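Local coordinates for protein restriction endonuclease Hpy99I (Helicobacter pylori, PDB 3GOX) that cleaves DNA as a zinc-binding type II restriction endonuclease of the beta-beta-alpha-Me class, recognising a pseudopalindromic target, at residues K54-D57 against F58-E62. Numbering follows the deposited sequence.
Sequences KRVD and FSELE
Val56 reaches across the turn with one methyl, CG1, which meets two side chains of 58-62 at once. Glu60 CB lies 3.6 Å from Val56 CG1, the two side chains crossing at about a right angle, and Leu61 CD2 comes to 3.7 Å from the same methyl at a slant. Val56 holds CG1 opposite its own backbone N (chi1 -173°), which brings the methyl up against Glu60 and Leu61. Only the aliphatic root of Glu60 takes part in this packing: the chain bends at chi2 (-75°) and carries the carboxylate off to Asn22, whose ND2 is hydrogen-bonded to Glu60 OE1.

The backbone here is a short 3-10 segment, 58-60, the link that in SH3-like barrels joins the last two strands; here it leads from strand 52-57 into strand 61-63, the two outer strands of the antiparallel sheet. Its first bond runs from Glu60 N to Asp57 O, 2.9 Å long and 156° at the hydrogen, with the donor well above the carbonyl plane. Leu61 N to Phe58 O follows.

A water bridges the start of the turn, donating to Asp57 OD2 and accepting from Ser59 N at 3.1 Å. Phe58 starts out away from 54-57, and its side chain packs on Leu12 and Ala43, while buried Leu61 also packs on Val18 of strand 17-20 and Val45 of strand 42-47.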
loop_
_atom_site.group_PDB
_atom_site.type_symbol
_atom_site.label_atom_id
_atom_site.label_comp_id
_atom_site.label_asym_id
_atom_site.label_seq_id
_atom_site.Cartn_x
_atom_site.Cartn_y
_atom_site.Cartn_z
ATOM N N LYS A 54 -12.537 2.832 32.029
ATOM C CA LYS A 54 -13.648 3.273 32.865
ATOM C C LYS A 54 -14.191 2.131 33.700
ATOM O O LYS A 54 -14.225 0.989 33.245
ATOM C CB LYS A 54 -14.784 3.793 31.987
ATOM C CG LYS A 54 -14.503 5.161 31.370
ATOM C CD LYS A 54 -15.623 5.603 30.457
ATOM C CE LYS A 54 -16.852 6.039 31.235
ATOM N NZ LYS A 54 -16.712 7.374 31.892
ATOM N N ARG A 55 -14.639 2.461 34.912
ATOM C CA ARG A 55 -15.392 1.523 35.746
ATOM C C ARG A 55 -16.858 1.504 35.317
ATOM O O ARG A 55 -17.522 2.551 35.323
ATOM C CB ARG A 55 -15.308 1.889 37.235
ATOM C CG ARG A 55 -15.967 0.840 38.099
ATOM C CD ARG A 55 -15.657 0.997 39.570
ATOM N NE ARG A 55 -14.262 0.694 39.920
ATOM C CZ ARG A 55 -13.682 -0.512 39.845
ATOM N NH1 ARG A 55 -14.338 -1.581 39.394
ATOM N NH2 ARG A 55 -12.411 -0.644 40.212
ATOM N N VAL A 56 -17.367 0.320 34.972
ATOM C CA VAL A 56 -18.713 0.187 34.407
ATOM C C VAL A 56 -19.463 -0.966 35.069
ATOM O O VAL A 56 -18.936 -2.064 35.185
ATOM C CB VAL A 56 -18.676 -0.065 32.873
ATOM C CG1 VAL A 56 -20.097 -0.029 32.318
ATOM C CG2 VAL A 56 -17.777 0.981 32.150
ATOM N N ASP A 57 -20.692 -0.723 35.501
ATOM C CA ASP A 57 -21.537 -1.812 35.986
ATOM C C ASP A 57 -21.850 -2.827 34.882
ATOM O O ASP A 57 -22.073 -2.448 33.729
ATOM C CB ASP A 57 -22.853 -1.261 36.567
ATOM C CG ASP A 57 -22.751 -0.977 38.034
ATOM O OD1 ASP A 57 -22.103 0.028 38.394
ATOM O OD2 ASP A 57 -23.303 -1.774 38.838
ATOM N N PHE A 58 -21.904 -4.112 35.233
ATOM C CA PHE A 58 -22.171 -5.166 34.244
ATOM C C PHE A 58 -23.461 -4.902 33.468
ATOM O O PHE A 58 -23.556 -5.232 32.284
ATOM C CB PHE A 58 -22.282 -6.551 34.902
ATOM C CG PHE A 58 -20.961 -7.226 35.225
ATOM C CD1 PHE A 58 -19.769 -6.532 35.282
ATOM C CD2 PHE A 58 -20.949 -8.586 35.526
ATOM C CE1 PHE A 58 -18.575 -7.196 35.624
ATOM C CE2 PHE A 58 -19.765 -9.248 35.859
ATOM C CZ PHE A 58 -18.585 -8.549 35.913
ATOM N N SER A 59 -24.453 -4.302 34.128
ATOM C CA SER A 59 -25.750 -4.045 33.492
ATOM C C SER A 59 -25.682 -3.070 32.323
ATOM O O SER A 59 -26.592 -3.053 31.488
ATOM C CB SER A 59 -26.763 -3.543 34.518
ATOM O OG SER A 59 -26.395 -2.281 35.039
ATOM N N GLU A 60 -24.614 -2.280 32.270
ATOM C CA GLU A 60 -24.398 -1.283 31.213
ATOM C C GLU A 60 -23.618 -1.858 30.017
ATOM O O GLU A 60 -23.346 -1.130 29.070
ATOM C CB GLU A 60 -23.630 -0.089 31.785
ATOM C CG GLU A 60 -24.346 0.692 32.854
ATOM C CD GLU A 60 -25.446 1.585 32.315
ATOM O OE1 GLU A 60 -25.295 2.116 31.189
ATOM O OE2 GLU A 60 -26.478 1.740 33.007
ATOM N N LEU A 61 -23.251 -3.143 30.071
ATOM C CA LEU A 61 -22.393 -3.781 29.044
ATOM C C LEU A 61 -23.101 -4.960 28.400
ATOM O O LEU A 61 -23.905 -5.630 29.054
ATOM C CB LEU A 61 -21.108 -4.304 29.676
ATOM C CG LEU A 61 -20.230 -3.256 30.370
ATOM C CD1 LEU A 61 -19.083 -3.895 31.144
ATOM C CD2 LEU A 61 -19.717 -2.204 29.381
ATOM N N GLU A 62 -22.799 -5.196 27.120
ATOM C CA GLU A 62 -23.294 -6.350 26.400
ATOM C C GLU A 62 -22.080 -7.063 25.770
ATOM O O GLU A 62 -21.316 -6.468 25.019
ATOM C CB GLU A 62 -24.276 -5.915 25.325
ATOM C CG GLU A 62 -24.866 -7.051 24.546
ATOM C CD GLU A 62 -25.839 -6.576 23.476
ATOM O OE1 GLU A 62 -26.441 -5.480 23.626
ATOM O OE2 GLU A 62 -26.001 -7.315 22.484
HETATM O O HOH W 1 -24.500 -4.303 37.230
#